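Local coordinates for protein ribokinase, putative (PDB 3B1N) that probably phosphorylates nucleosides as a kinase of the ribokinase (PfkB) family, and binds ADP and the nucleoside analogue mizoribine, at residues Y55-M66 with R81-R89. Numbering follows the deposited sequence.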
loop_
_atom_site.group_PDB
_atom_site.type_symbol
_atom_site.label_atom_id
_atom_site.label_comp_id
_atom_site.label_asym_id
_atom_site.label_seq_id
_atom_site.Cartn_x
_atom_site.Cartn_y
_atom_site.Cartn_z
ATOM N N TYR B 55 -1.544 22.269 -10.200
ATOM C CA TYR B 55 -3.009 22.295 -10.367
ATOM C C TYR B 55 -3.605 23.296 -9.348
ATOM O O TYR B 55 -4.494 24.080 -9.715
ATOM C CB TYR B 55 -3.566 20.873 -10.168
ATOM C CG TYR B 55 -5.071 20.802 -10.278
ATOM C CD1 TYR B 55 -5.689 20.802 -11.524
ATOM C CD2 TYR B 55 -5.841 20.761 -9.137
ATOM C CE1 TYR B 55 -7.080 20.792 -11.633
ATOM C CE2 TYR B 55 -7.248 20.715 -9.243
ATOM C CZ TYR B 55 -7.830 20.741 -10.468
ATOM O OH TYR B 55 -9.216 20.712 -10.621
ATOM N N ALA B 56 -3.144 23.239 -8.107
ATOM C CA ALA B 56 -3.609 24.156 -7.065
ATOM C C ALA B 56 -3.284 25.610 -7.401
ATOM O O ALA B 56 -4.169 26.469 -7.312
ATOM C CB ALA B 56 -3.046 23.778 -5.713
ATOM N N LEU B 57 -2.067 25.851 -7.865
ATOM C CA LEU B 57 -1.666 27.232 -8.186
ATOM C C LEU B 57 -2.527 27.721 -9.355
ATOM O O LEU B 57 -2.978 28.892 -9.352
ATOM C CB LEU B 57 -0.169 27.277 -8.428
ATOM C CG LEU B 57 0.348 28.682 -8.730
ATOM C CD1 LEU B 57 -0.015 29.591 -7.542
ATOM C CD2 LEU B 57 1.859 28.547 -8.834
ATOM N N ASN B 58 -2.814 26.851 -10.327
ATOM C CA ASN B 58 -3.641 27.177 -11.491
ATOM C C ASN B 58 -5.084 27.474 -11.110
ATOM O O ASN B 58 -5.732 28.414 -11.664
ATOM C CB ASN B 58 -3.539 26.033 -12.519
ATOM C CG ASN B 58 -4.094 26.407 -13.866
ATOM O OD1 ASN B 58 -3.610 27.369 -14.489
ATOM N ND2 ASN B 58 -5.107 25.689 -14.310
ATOM N N LEU B 59 -5.641 26.725 -10.155
ATOM C CA LEU B 59 -7.001 27.030 -9.672
ATOM C C LEU B 59 -7.056 28.438 -9.098
ATOM O O LEU B 59 -8.112 29.089 -9.172
ATOM C CB LEU B 59 -7.388 26.078 -8.532
ATOM C CG LEU B 59 -7.775 24.658 -8.904
ATOM C CD1 LEU B 59 -7.971 23.880 -7.595
ATOM C CD2 LEU B 59 -9.045 24.600 -9.775
ATOM N N LEU B 60 -5.969 28.889 -8.507
ATOM C CA LEU B 60 -5.951 30.224 -7.844
ATOM C C LEU B 60 -5.717 31.349 -8.881
ATOM O O LEU B 60 -5.790 32.540 -8.534
ATOM C CB LEU B 60 -4.926 30.273 -6.742
ATOM C CG LEU B 60 -5.299 29.418 -5.503
ATOM C CD1 LEU B 60 -4.107 29.119 -4.637
ATOM C CD2 LEU B 60 -6.417 30.215 -4.712
ATOM N N GLY B 61 -5.484 30.960 -10.128
ATOM C CA GLY B 61 -5.186 31.948 -11.193
ATOM C C GLY B 61 -3.714 32.320 -11.279
ATOM O O GLY B 61 -3.367 33.341 -11.907
ATOM N N GLY B 62 -2.811 31.528 -10.692
ATOM C CA GLY B 62 -1.372 31.762 -10.786
ATOM C C GLY B 62 -0.846 31.142 -12.085
ATOM O O GLY B 62 -1.594 30.485 -12.785
ATOM N N ASP B 63 0.421 31.401 -12.409
ATOM C CA ASP B 63 1.015 30.968 -13.665
ATOM C C ASP B 63 2.036 29.901 -13.322
ATOM O O ASP B 63 3.134 30.196 -12.960
ATOM C CB ASP B 63 1.714 32.145 -14.348
ATOM C CG ASP B 63 2.270 31.787 -15.718
ATOM O OD1 ASP B 63 2.107 30.633 -16.153
ATOM O OD2 ASP B 63 2.857 32.674 -16.383
ATOM N N ALA B 64 1.595 28.659 -13.350
ATOM C CA ALA B 64 2.421 27.560 -12.824
ATOM C C ALA B 64 3.117 26.868 -13.975
ATOM O O ALA B 64 2.445 26.463 -14.904
ATOM C CB ALA B 64 1.472 26.566 -12.119
ATOM N N ARG B 65 4.447 26.734 -13.870
ATOM C CA ARG B 65 5.239 26.084 -14.914
ATOM C C ARG B 65 5.811 24.778 -14.362
ATOM O O ARG B 65 6.821 24.799 -13.657
ATOM C CB ARG B 65 6.392 27.002 -15.410
ATOM C CG ARG B 65 5.925 28.436 -15.802
ATOM C CD ARG B 65 5.144 28.438 -17.079
ATOM N NE ARG B 65 4.705 29.823 -17.383
ATOM C CZ ARG B 65 5.450 30.759 -17.975
ATOM N NH1 ARG B 65 6.682 30.509 -18.411
ATOM N NH2 ARG B 65 4.939 31.978 -18.151
ATOM N N MET B 66 5.141 23.662 -14.674
ATOM C CA MET B 66 5.632 22.336 -14.218
ATOM C C MET B 66 6.935 21.982 -14.912
ATOM O O MET B 66 7.023 22.144 -16.133
ATOM C CB MET B 66 4.624 21.248 -14.548
ATOM C CG MET B 66 3.283 21.419 -13.815
ATOM S SD MET B 66 1.951 20.347 -14.451
ATOM C CE MET B 66 2.802 18.847 -14.493
ATOM N N ARG B 81 -4.542 17.012 -20.711
ATOM C CA ARG B 81 -5.130 17.649 -19.541
ATOM C C ARG B 81 -4.462 19.004 -19.264
ATOM O O ARG B 81 -5.138 19.984 -18.940
ATOM C CB ARG B 81 -4.961 16.735 -18.342
ATOM C CG ARG B 81 -5.298 17.393 -17.015
ATOM C CD ARG B 81 -5.060 16.402 -15.907
ATOM N NE ARG B 81 -5.369 16.967 -14.572
ATOM C CZ ARG B 81 -6.605 17.087 -14.118
ATOM N NH1 ARG B 81 -7.603 16.727 -14.905
ATOM N NH2 ARG B 81 -6.854 17.574 -12.906
ATOM N N MET B 82 -3.140 19.083 -19.421
ATOM C CA MET B 82 -2.441 20.323 -19.169
ATOM C C MET B 82 -2.947 21.356 -20.149
ATOM O O MET B 82 -3.224 22.498 -19.746
ATOM C CB MET B 82 -0.951 20.104 -19.344
ATOM C CG MET B 82 -0.409 19.358 -18.160
ATOM S SD MET B 82 1.350 19.055 -18.358
ATOM C CE MET B 82 1.989 20.709 -18.307
ATOM N N ASP B 83 -3.129 20.961 -21.405
ATOM C CA ASP B 83 -3.641 21.876 -22.427
ATOM C C ASP B 83 -5.044 22.376 -22.059
ATOM O O ASP B 83 -5.285 23.596 -22.171
ATOM C CB ASP B 83 -3.710 21.214 -23.800
ATOM C CG ASP B 83 -2.357 20.971 -24.426
ATOM O OD1 ASP B 83 -2.341 20.246 -25.449
ATOM O OD2 ASP B 83 -1.315 21.504 -23.956
ATOM N N ALA B 84 -5.922 21.473 -21.622
ATOM C CA ALA B 84 -7.309 21.813 -21.242
ATOM C C ALA B 84 -7.328 22.790 -20.079
ATOM O O ALA B 84 -8.199 23.679 -20.004
ATOM C CB ALA B 84 -8.072 20.546 -20.874
ATOM N N LEU B 85 -6.394 22.646 -19.167
ATOM C CA LEU B 85 -6.386 23.495 -17.942
ATOM C C LEU B 85 -5.663 24.807 -18.091
ATOM O O LEU B 85 -5.785 25.675 -17.200
ATOM C CB LEU B 85 -5.757 22.726 -16.761
ATOM C CG LEU B 85 -6.567 21.535 -16.256
ATOM C CD1 LEU B 85 -5.741 20.680 -15.298
ATOM C CD2 LEU B 85 -7.883 21.992 -15.585
ATOM N N GLY B 86 -4.909 24.960 -19.182
ATOM C CA GLY B 86 -4.030 26.117 -19.400
ATOM C C GLY B 86 -2.696 26.050 -18.666
ATOM O O GLY B 86 -2.054 27.083 -18.424
ATOM N N LEU B 87 -2.241 24.826 -18.373
ATOM C CA LEU B 87 -0.914 24.600 -17.769
ATOM C C LEU B 87 0.138 24.449 -18.873
ATOM O O LEU B 87 0.022 23.573 -19.755
ATOM C CB LEU B 87 -0.932 23.373 -16.847
ATOM C CG LEU B 87 -1.749 23.456 -15.549
ATOM C CD1 LEU B 87 -2.018 22.105 -14.957
ATOM C CD2 LEU B 87 -0.945 24.270 -14.565
ATOM N N SER B 88 1.160 25.304 -18.815
ATOM C CA SER B 88 2.191 25.344 -19.836
ATOM C C SER B 88 2.953 24.030 -19.791
ATOM O O SER B 88 3.298 23.581 -18.691
ATOM C CB SER B 88 3.226 26.421 -19.549
ATOM O OG SER B 88 4.202 26.399 -20.555
ATOM N N ARG B 89 3.230 23.486 -20.979
ATOM C CA ARG B 89 4.059 22.276 -21.116
ATOM C C ARG B 89 5.510 22.608 -21.407
ATOM O O ARG B 89 6.294 21.706 -21.758
ATOM C CB ARG B 89 3.481 21.314 -22.156
ATOM C CG ARG B 89 2.088 20.776 -21.721
ATOM C CD ARG B 89 1.442 19.747 -22.674
ATOM N NE ARG B 89 1.164 20.240 -24.015
ATOM C CZ ARG B 89 1.912 19.998 -25.097
ATOM N NH1 ARG B 89 3.039 19.284 -25.033
ATOM N NH2 ARG B 89 1.537 20.499 -26.265
HETATM O O HOH W 1 -9.725 18.012 -12.153
HETATM O O HOH W 2 1.074 27.529 -17.100
HETATM O O HOH W 3 2.631 23.908 -16.096
HETATM O O HOH W 4 6.065 23.854 -17.999
#
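Leu87 is the bump that fills the hollow between helix 49-59 and the strand after it: its CD2 lies 3.7 Å from Asn58 CB and 4.1 Å from Ala64 CB, with Ala54 also against the side chain. Beyond CB, Asn58 CG stands anti to the backbone N (chi1 -167°), turning the amide to the end of helix 76-85, where ND2 gives Leu85 O a 3.0 Å hydrogen bond from above the carbonyl plane. That helix closes in a Schellman motif at Gly86. Leu85 CD1 packs at the edge of the Tyr55 ring and over one guanidinium face of Arg81, offset toward its rim; Arg81 NH2 itself touches Tyr55 CE1 at 3.5 Å. Water 1 joins Tyr55 OH, also bonded to Tyr292 O, to Arg81 NH2, also bonded to Gln290 OE1. In this Rossmann-like alpha/beta domain, helix 76-85 is the beta-alpha-beta crossover between parallel strands 64-71 and 88-95. Met66 N and Ser88 O, 4.4 Å apart, are bridged by water 3, which also bonds Ala64 O. On the face of Met66, Met66 SD meets Met82 CE tip to tip at 3.9 Å; on that of Arg65 and Ser88, Arg65 CD packs 3.7 Å from Ser88 CB, while NE and NH2 each take one Asp63 oxygen and NH1 pairs with Glu90.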